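Local coordinates for protein thermophilic dibenzothiophene desulfurization enzyme C (Paenibacillus sp. A11-2, PDB 5XDC) that probably catalyses the flavin-dependent oxidation of dibenzothiophene by molecular oxygen, first to the sulfoxide and then to the sulfone, using reduced FMN, at residues G67-W70 against P71-Y74; S191-A194 against G195-V198. All coordinates share one frame; numbering follows the deposited sequence.

Interaction 1 of 2, residues G67-W70 against P71-Y74; sequences GESW and PTVY
E68 and T72 meet through their polar ends, the two side chains crossing at about a right angle. T72 OG1 donates to E68 OE1 over 2.7 Å, reaching it from above the carboxylate plane rather than within it. The same oxygen takes a second bond on its anti lone pair, from S69 N at 3.0 Å. Two donors thus grip one carboxylate oxygen, and an alanine here would probably leave the T72 hydroxyl and S69 N without this shared acceptor.

S69 is the N-cap residue. Its OG, lodged between its own backbone N and carbonyl carbon (chi1 67°), rests 3.4 Å from P71 CD. The first helical bonds follow: V73 N to S69 O at 3.1 Å, and Y74 N to W70 O at 2.8 Å.

With CG anti to the carbonyl carbon in both W70 and Y74, the two rings meet along the helix: W70 CE3 sits over one face of the Y74 ring, 3.7 Å from Y74 CE2, with the ring planes inclined at 34°. V73 runs alongside W70, its CG1 4.0 Å from W70 CZ3. Beyond the turn, W70 packs edge-to-face on W324, while Y74 stacks on H257 and hydrogen-bonds I250 O through OH.

This is a helix N-terminus with serine at the N-cap and proline in the first turn, opening helix 70-83 of the acyl-CoA dehydrogenase-like N-terminal domain.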
# COMPACT_ATOMS: atom_id res chain seq x y z
N GLY B 67 -27.12 -28.67 -17.65
CA GLY B 67 -27.26 -29.08 -16.26
C GLY B 67 -26.01 -28.89 -15.44
O GLY B 67 -25.72 -29.70 -14.55
N GLU B 68 -25.25 -27.83 -15.73
CA GLU B 68 -24.01 -27.56 -15.02
C GLU B 68 -24.27 -26.64 -13.82
O GLU B 68 -25.41 -26.25 -13.54
CB GLU B 68 -22.99 -26.97 -15.98
CG GLU B 68 -22.05 -27.98 -16.54
CD GLU B 68 -21.00 -28.44 -15.52
OE1 GLU B 68 -21.03 -27.99 -14.34
OE2 GLU B 68 -20.14 -29.24 -15.92
N SER B 69 -23.20 -26.29 -13.11
CA SER B 69 -23.28 -25.59 -11.85
C SER B 69 -22.66 -24.20 -11.95
O SER B 69 -21.89 -23.90 -12.87
CB SER B 69 -22.55 -26.37 -10.75
OG SER B 69 -21.16 -26.37 -11.06
N TRP B 70 -22.98 -23.37 -10.97
CA TRP B 70 -22.38 -22.04 -10.90
C TRP B 70 -20.85 -22.08 -10.80
O TRP B 70 -20.20 -21.28 -11.49
CB TRP B 70 -23.00 -21.27 -9.73
CG TRP B 70 -24.29 -20.62 -10.08
CD1 TRP B 70 -25.54 -20.99 -9.66
CD2 TRP B 70 -24.47 -19.48 -10.92
NE1 TRP B 70 -26.48 -20.14 -10.19
CE2 TRP B 70 -25.86 -19.21 -10.97
CE3 TRP B 70 -23.60 -18.66 -11.64
CZ2 TRP B 70 -26.38 -18.15 -11.69
CZ3 TRP B 70 -24.13 -17.60 -12.37
CH2 TRP B 70 -25.50 -17.36 -12.40
N PRO B 71 -20.22 -22.97 -10.03
CA PRO B 71 -18.75 -23.07 -10.09
C PRO B 71 -18.20 -23.19 -11.51
O PRO B 71 -17.22 -22.52 -11.86
CB PRO B 71 -18.46 -24.31 -9.23
CG PRO B 71 -19.52 -24.25 -8.19
CD PRO B 71 -20.77 -23.77 -8.91
N THR B 72 -18.82 -24.02 -12.35
CA THR B 72 -18.39 -24.14 -13.74
C THR B 72 -18.59 -22.84 -14.51
O THR B 72 -17.72 -22.42 -15.28
CB THR B 72 -19.15 -25.29 -14.41
OG1 THR B 72 -18.81 -26.51 -13.73
CG2 THR B 72 -18.78 -25.41 -15.87
N VAL B 73 -19.77 -22.22 -14.35
CA VAL B 73 -20.05 -20.95 -15.01
C VAL B 73 -19.00 -19.91 -14.62
O VAL B 73 -18.42 -19.24 -15.49
CB VAL B 73 -21.46 -20.47 -14.64
CG1 VAL B 73 -21.70 -19.06 -15.16
CG2 VAL B 73 -22.53 -21.44 -15.17
N TYR B 74 -18.75 -19.75 -13.33
CA TYR B 74 -17.80 -18.74 -12.87
C TYR B 74 -16.40 -19.00 -13.44
O TYR B 74 -15.71 -18.05 -13.85
CB TYR B 74 -17.78 -18.70 -11.34
CG TYR B 74 -18.98 -18.03 -10.71
CD1 TYR B 74 -19.28 -16.69 -10.99
CD2 TYR B 74 -19.80 -18.71 -9.82
CE1 TYR B 74 -20.37 -16.06 -10.41
CE2 TYR B 74 -20.88 -18.09 -9.22
CZ TYR B 74 -21.17 -16.76 -9.51
OH TYR B 74 -22.24 -16.15 -8.93

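Interaction 2 of 2, residues S191-A194 against G195-V198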
# COMPACT_ATOMS: atom_id res chain seq x y z
N SER B 191 -35.69 -8.33 -28.77
CA SER B 191 -35.04 -7.05 -29.01
C SER B 191 -35.59 -6.34 -30.24
O SER B 191 -35.35 -5.14 -30.39
CB SER B 191 -33.52 -7.24 -29.15
OG SER B 191 -33.21 -8.13 -30.21
N ASP B 192 -36.31 -7.04 -31.12
CA ASP B 192 -36.95 -6.40 -32.26
C ASP B 192 -38.45 -6.18 -32.04
O ASP B 192 -39.18 -5.94 -33.00
CB ASP B 192 -36.71 -7.22 -33.53
CG ASP B 192 -37.28 -8.62 -33.46
OD1 ASP B 192 -37.85 -9.02 -32.42
OD2 ASP B 192 -37.15 -9.35 -34.47
N ARG B 193 -38.91 -6.24 -30.80
CA ARG B 193 -40.26 -5.78 -30.48
C ARG B 193 -40.44 -4.36 -30.98
O ARG B 193 -39.55 -3.52 -30.85
CB ARG B 193 -40.50 -5.88 -28.97
CG ARG B 193 -41.77 -5.23 -28.40
CD ARG B 193 -43.07 -5.94 -28.74
NE ARG B 193 -42.99 -7.40 -28.72
CZ ARG B 193 -43.07 -8.15 -27.62
NH1 ARG B 193 -43.20 -7.61 -26.42
NH2 ARG B 193 -43.01 -9.47 -27.74
N ALA B 194 -41.60 -4.08 -31.59
CA ALA B 194 -41.87 -2.75 -32.11
C ALA B 194 -41.64 -1.69 -31.05
O ALA B 194 -42.13 -1.80 -29.92
CB ALA B 194 -43.32 -2.66 -32.62
N GLY B 195 -40.89 -0.65 -31.41
CA GLY B 195 -40.62 0.45 -30.51
C GLY B 195 -39.29 0.36 -29.79
O GLY B 195 -38.89 1.34 -29.15
N VAL B 196 -38.60 -0.77 -29.87
CA VAL B 196 -37.29 -0.93 -29.24
C VAL B 196 -36.22 -0.45 -30.21
O VAL B 196 -36.12 -0.94 -31.34
CB VAL B 196 -37.04 -2.39 -28.83
CG1 VAL B 196 -35.60 -2.55 -28.29
CG2 VAL B 196 -38.05 -2.82 -27.77
N GLN B 197 -35.39 0.49 -29.76
CA GLN B 197 -34.28 0.97 -30.57
C GLN B 197 -33.00 0.83 -29.75
O GLN B 197 -32.85 1.52 -28.74
CB GLN B 197 -34.48 2.41 -31.03
CG GLN B 197 -33.32 2.97 -31.85
CD GLN B 197 -33.09 2.22 -33.15
OE1 GLN B 197 -34.00 2.10 -33.98
NE2 GLN B 197 -31.88 1.71 -33.33
N VAL B 198 -32.12 -0.07 -30.18
CA VAL B 198 -30.80 -0.21 -29.59
C VAL B 198 -29.92 0.86 -30.21
O VAL B 198 -29.74 0.88 -31.43
CB VAL B 198 -30.23 -1.61 -29.83
CG1 VAL B 198 -28.83 -1.73 -29.25
CG2 VAL B 198 -31.16 -2.66 -29.24
O HOH W 1 -37.63 -2.83 -32.74
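With CG1 anti to its backbone N (chi1 174°), V196 places one methyl, CG1, 3.3 Å from S191 O and the other, CG2, 4.1 Å from R193 CB. R193 also starts with CG anti to its backbone N (chi1 170°), but its chain bends at chi2 and chi3 to carry its guanidinium away to a salt bridge with E226 and a hydrogen bond to V221 O. S191 OG likewise bonds elsewhere, to A165 O.

The backbone closes between these side chains as a type II beta turn from R193 to V196. V196 N donates to R193 O over 3.1 Å. G195 takes the third position with positive phi (98°), where a beta carbon would jam against A194 O.

A water adds a second link, donating to R193 O at 2.8 Å and to V196 O at 2.8 Å. R193 O therefore accepts from both the V196 amide and the water. The chemistry is mainly that of the backbone: one direct bond and one water bridge hold the turn, while the V196 side chain packs on V220 and L168 at the start of strand 196-198.

Interaction 1 and interaction 2 are separate local contacts, a helix N-terminus and a beta turn, in series along the chain, with centres about 31 Å apart and nearest atoms about 21 Å apart. Each leads into a regular element: 67-74 into helix 70-83 of the N-terminal domain, and 191-198 into strand 196-198, an outer strand, within this chain, of a three-stranded antiparallel sheet. Their surroundings differ, the first being partly buried among helices and the second on the surface. Neither contains an FMN-binding residue, and each lies some way from that site, which holds no FMN in this chain: the W70 side chain is about 10 Å from that of Y93, and the V196 side chain about 12 Å from that of S128.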